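Local coordinates for uncharacterized protein SP1917 (Streptococcus pneumoniae, PDB 3C9P), which is of unknown function but belongs to the DUF2200 family of proteins conserved in bacteria, at residues T38-Y44 against F62-Y68. Sequence-based numbering, arbitrary orientation.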
ATOM      1  N   THR A  38      -4.353  -3.003  -1.551  1.00 10.69           N
ATOM      2  CA  THR A  38      -3.080  -3.683  -1.325  1.00 11.08           C
ATOM      3  C   THR A  38      -2.983  -4.890  -2.278  1.00 11.65           C
ATOM      4  O   THR A  38      -1.950  -5.100  -2.922  1.00 12.30           O
ATOM      5  CB  THR A  38      -2.938  -4.142   0.139  1.00 11.13           C
ATOM      6  OG1 THR A  38      -3.050  -2.996   0.999  1.00 12.88           O
ATOM      7  CG2 THR A  38      -1.582  -4.836   0.367  1.00  9.59           C
ATOM      8  N   SER A  39      -4.040  -5.685  -2.323  1.00 10.72           N
ATOM      9  CA  SER A  39      -4.135  -6.826  -3.246  1.00 11.28           C
ATOM     10  C   SER A  39      -3.937  -6.404  -4.723  1.00 11.81           C
ATOM     11  O   SER A  39      -3.178  -7.019  -5.467  1.00 11.26           O
ATOM     12  CB  SER A  39      -5.503  -7.484  -3.085  1.00 11.35           C
ATOM     13  OG  SER A  39      -5.646  -8.566  -4.006  1.00 12.12           O
ATOM     14  N   TRP A  40      -4.621  -5.340  -5.126  1.00 11.86           N
ATOM     15  CA  TRP A  40      -4.487  -4.805  -6.481  1.00 12.21           C
ATOM     16  C   TRP A  40      -3.037  -4.448  -6.814  1.00 11.87           C
ATOM     17  O   TRP A  40      -2.501  -4.867  -7.839  1.00 11.13           O
ATOM     18  CB  TRP A  40      -5.399  -3.582  -6.645  1.00 12.34           C
ATOM     19  CG  TRP A  40      -5.275  -2.949  -7.996  1.00 12.90           C
ATOM     20  CD1 TRP A  40      -5.838  -3.358  -9.163  1.00 15.02           C
ATOM     21  CD2 TRP A  40      -4.528  -1.785  -8.298  1.00 13.42           C
ATOM     22  NE1 TRP A  40      -5.493  -2.510 -10.182  1.00 14.26           N
ATOM     23  CE2 TRP A  40      -4.694  -1.526  -9.670  1.00 14.20           C
ATOM     24  CE3 TRP A  40      -3.767  -0.900  -7.522  1.00 15.07           C
ATOM     25  CZ2 TRP A  40      -4.097  -0.448 -10.299  1.00 15.25           C
ATOM     26  CZ3 TRP A  40      -3.155   0.170  -8.156  1.00 15.08           C
ATOM     27  CH2 TRP A  40      -3.351   0.402  -9.524  1.00 14.19           C
ATOM     28  N   LEU A  41      -2.393  -3.714  -5.918  1.00 10.86           N
ATOM     29  CA  LEU A  41      -1.023  -3.256  -6.132  1.00 12.19           C
ATOM     30  C   LEU A  41      -0.011  -4.382  -6.238  1.00 11.98           C
ATOM     31  O   LEU A  41       0.840  -4.388  -7.146  1.00 11.38           O
ATOM     32  CB  LEU A  41      -0.586  -2.308  -4.993  1.00 11.58           C
ATOM     33  CG  LEU A  41       0.882  -1.909  -5.015  1.00 12.23           C
ATOM     34  CD1 LEU A  41       1.190  -1.025  -6.265  1.00 13.96           C
ATOM     35  CD2 LEU A  41       1.242  -1.157  -3.738  1.00 11.48           C
ATOM     36  N   THR A  42      -0.097  -5.326  -5.306  1.00 11.76           N
ATOM     37  CA  THR A  42       0.957  -6.316  -5.121  1.00 11.30           C
ATOM     38  C   THR A  42       0.704  -7.652  -5.826  1.00 11.21           C
ATOM     39  O   THR A  42       1.640  -8.405  -6.053  1.00 11.95           O
ATOM     40  CB  THR A  42       1.132  -6.610  -3.624  1.00 11.59           C
ATOM     41  OG1 THR A  42      -0.096  -7.137  -3.142  1.00 11.80           O
ATOM     42  CG2 THR A  42       1.492  -5.324  -2.835  1.00 11.20           C
ATOM     43  N   GLY A  43      -0.545  -7.966  -6.151  1.00 10.95           N
ATOM     44  CA  GLY A  43      -0.879  -9.283  -6.695  1.00 11.73           C
ATOM     45  C   GLY A  43      -1.189 -10.341  -5.633  1.00 12.28           C
ATOM     46  O   GLY A  43      -1.627 -11.433  -5.966  1.00 13.07           O
ATOM     47  N   TYR A  44      -0.949 -10.033  -4.357  1.00 12.71           N
ATOM     48  CA  TYR A  44      -1.388 -10.901  -3.247  1.00 13.26           C
ATOM     49  C   TYR A  44      -2.913 -10.981  -3.253  1.00 14.00           C
ATOM     50  O   TYR A  44      -3.571  -9.959  -3.492  1.00 12.65           O
ATOM     51  CB  TYR A  44      -1.009 -10.273  -1.913  1.00 12.73           C
ATOM     52  CG  TYR A  44       0.421 -10.467  -1.465  1.00 13.05           C
ATOM     53  CD1 TYR A  44       0.949 -11.736  -1.240  1.00 12.16           C
ATOM     54  CD2 TYR A  44       1.221  -9.358  -1.188  1.00 13.35           C
ATOM     55  CE1 TYR A  44       2.288 -11.891  -0.779  1.00 11.79           C
ATOM     56  CE2 TYR A  44       2.524  -9.498  -0.737  1.00 11.83           C
ATOM     57  CZ  TYR A  44       3.056 -10.765  -0.543  1.00 13.02           C
ATOM     58  OH  TYR A  44       4.347 -10.864  -0.056  1.00 12.02           O
ATOM     59  N   PHE A  62       7.327  -8.484   3.092  1.00 12.54           N
ATOM     60  CA  PHE A  62       5.998  -8.500   2.437  1.00 11.80           C
ATOM     61  C   PHE A  62       6.052  -7.924   1.009  1.00 12.30           C
ATOM     62  O   PHE A  62       5.608  -8.564   0.044  1.00 11.17           O
ATOM     63  CB  PHE A  62       4.977  -7.741   3.296  1.00 11.90           C
ATOM     64  CG  PHE A  62       3.601  -7.677   2.695  1.00 12.44           C
ATOM     65  CD1 PHE A  62       2.701  -8.724   2.864  1.00 14.19           C
ATOM     66  CD2 PHE A  62       3.213  -6.578   1.960  1.00 12.89           C
ATOM     67  CE1 PHE A  62       1.406  -8.656   2.315  1.00 12.17           C
ATOM     68  CE2 PHE A  62       1.914  -6.503   1.395  1.00 14.09           C
ATOM     69  CZ  PHE A  62       1.024  -7.549   1.590  1.00 12.93           C
ATOM     70  N   PHE A  63       6.602  -6.719   0.885  1.00 11.97           N
ATOM     71  CA  PHE A  63       6.830  -6.101  -0.424  1.00 12.50           C
ATOM     72  C   PHE A  63       7.852  -6.800  -1.314  1.00 12.88           C
ATOM     73  O   PHE A  63       7.637  -6.874  -2.531  1.00 14.48           O
ATOM     74  CB  PHE A  63       7.141  -4.602  -0.274  1.00 12.12           C
ATOM     75  CG  PHE A  63       5.931  -3.800  -0.001  1.00 13.68           C
ATOM     76  CD1 PHE A  63       5.433  -3.694   1.276  1.00 13.80           C
ATOM     77  CD2 PHE A  63       5.228  -3.210  -1.049  1.00 15.17           C
ATOM     78  CE1 PHE A  63       4.248  -2.943   1.545  1.00 13.46           C
ATOM     79  CE2 PHE A  63       4.062  -2.461  -0.789  1.00 16.07           C
ATOM     80  CZ  PHE A  63       3.578  -2.343   0.508  1.00 13.60           C
ATOM     81  N   ARG A  64       8.936  -7.322  -0.733  1.00 12.55           N
ATOM     82  CA  ARG A  64       9.953  -8.010  -1.545  1.00 13.60           C
ATOM     83  C   ARG A  64       9.368  -9.243  -2.207  1.00 13.23           C
ATOM     84  O   ARG A  64       9.802  -9.625  -3.285  1.00 14.70           O
ATOM     85  CB  ARG A  64      11.193  -8.410  -0.739  1.00 14.20           C
ATOM     86  CG  ARG A  64      12.025  -7.244  -0.242  1.00 14.02           C
ATOM     87  CD  ARG A  64      13.222  -7.769   0.569  1.00 14.05           C
ATOM     88  NE  ARG A  64      14.006  -6.648   1.109  1.00 15.42           N
ATOM     89  CZ  ARG A  64      14.015  -6.261   2.383  1.00 17.25           C
ATOM     90  NH1 ARG A  64      13.314  -6.922   3.300  1.00 15.24           N
ATOM     91  NH2 ARG A  64      14.754  -5.211   2.747  1.00 14.84           N
ATOM     92  N   GLN A  65       8.395  -9.854  -1.557  1.00 12.22           N
ATOM     93  CA  GLN A  65       7.820 -11.127  -2.036  1.00 14.45           C
ATOM     94  C   GLN A  65       6.456 -11.026  -2.729  1.00 13.40           C
ATOM     95  O   GLN A  65       5.789 -12.068  -3.002  1.00 14.34           O
ATOM     96  CB  GLN A  65       7.769 -12.115  -0.872  1.00 14.28           C
ATOM     97  CG  GLN A  65       9.180 -12.479  -0.378  1.00 18.74           C
ATOM     98  CD  GLN A  65       9.154 -13.328   0.880  1.00 24.88           C
ATOM     99  OE1 GLN A  65       8.719 -12.874   1.938  1.00 28.29           O
ATOM    100  NE2 GLN A  65       9.614 -14.565   0.770  1.00 26.64           N
ATOM    101  N   ALA A  66       6.045  -9.800  -3.032  1.00 12.48           N
ATOM    102  CA  ALA A  66       4.784  -9.564  -3.746  1.00 11.85           C
ATOM    103  C   ALA A  66       4.775 -10.396  -5.017  1.00 12.46           C
ATOM    104  O   ALA A  66       5.770 -10.431  -5.764  1.00 12.74           O
ATOM    105  CB  ALA A  66       4.614  -8.094  -4.081  1.00 10.83           C
ATOM    106  N   PRO A  67       3.678 -11.124  -5.253  1.00 12.47           N
ATOM    107  CA  PRO A  67       3.705 -12.028  -6.420  1.00 11.81           C
ATOM    108  C   PRO A  67       3.685 -11.360  -7.793  1.00 11.35           C
ATOM    109  O   PRO A  67       4.243 -11.906  -8.739  1.00 12.52           O
ATOM    110  CB  PRO A  67       2.437 -12.889  -6.255  1.00 12.37           C
ATOM    111  CG  PRO A  67       1.672 -12.306  -5.137  1.00 12.61           C
ATOM    112  CD  PRO A  67       2.435 -11.215  -4.466  1.00 11.71           C
ATOM    113  N   TYR A  68       3.029 -10.215  -7.931  1.00 11.34           N
ATOM    114  CA  TYR A  68       2.839  -9.648  -9.258  1.00 11.74           C
ATOM    115  C   TYR A  68       2.443  -8.181  -9.177  1.00 11.85           C
ATOM    116  O   TYR A  68       1.257  -7.858  -9.098  1.00 11.63           O
ATOM    117  CB  TYR A  68       1.748 -10.401 -10.020  1.00 12.72           C
ATOM    118  CG  TYR A  68       1.902 -10.326 -11.522  1.00 15.14           C
ATOM    119  CD1 TYR A  68       1.524  -9.188 -12.243  1.00 15.78           C
ATOM    120  CD2 TYR A  68       2.443 -11.409 -12.223  1.00 15.48           C
ATOM    121  CE1 TYR A  68       1.703  -9.154 -13.643  1.00 18.56           C
ATOM    122  CE2 TYR A  68       2.609 -11.385 -13.593  1.00 17.72           C
ATOM    123  CZ  TYR A  68       2.249 -10.259 -14.296  1.00 17.67           C
ATOM    124  OH  TYR A  68       2.424 -10.290 -15.673  1.00 19.85           O
TER
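Two helix ends, that of 31-42 and that of 59-64, meet here together with the loops that follow them. Thr38 turns its methyl CG2 to the edge of the Phe62 ring, 4.0 Å from CZ, while its hydroxyl is spent inside the helix on Val34 O. Leu41 brings CD2 to 4.3 Å from Phe63 CE2, a branched apolar side chain that fills the buried space at the edge of the Phe63 ring. In Thr42 the two branches serve different ends: CG2 lies 4.4 Å from both Phe62 CE2 and Phe63 CE2, whereas OG1 donates to Thr38 O (2.8 Å) and accepts from Tyr44 N (3.3 Å), closing an ST turn. Thr42 O, at the helix terminus, accepts a hydrogen bond from Tyr68 N at 3.0 Å. Gly43, the first residue past the helix, takes positive phi, which suits glycine; a CB here would strike Tyr68 O and crowd the preceding carbonyl. The Tyr44 ring then slots between the Phe62 ring, on the last turn of helix 59-64, and Pro67 in the loop beyond. It makes an offset stack with Phe62 (centroids 4.4 Å apart, planes at 25°), and its other face takes a CH-pi contact from Pro67 CD, 3.6 Å from the ring centroid. Tyr44 OH reaches past this sandwich to donate to Phe62 O (2.6 Å). Beyond the pair, Val49 of helix 46-52 touches both Tyr44 and Phe62, while Leu99 of helix 91-107 packs against Thr38, Leu41 and Phe63.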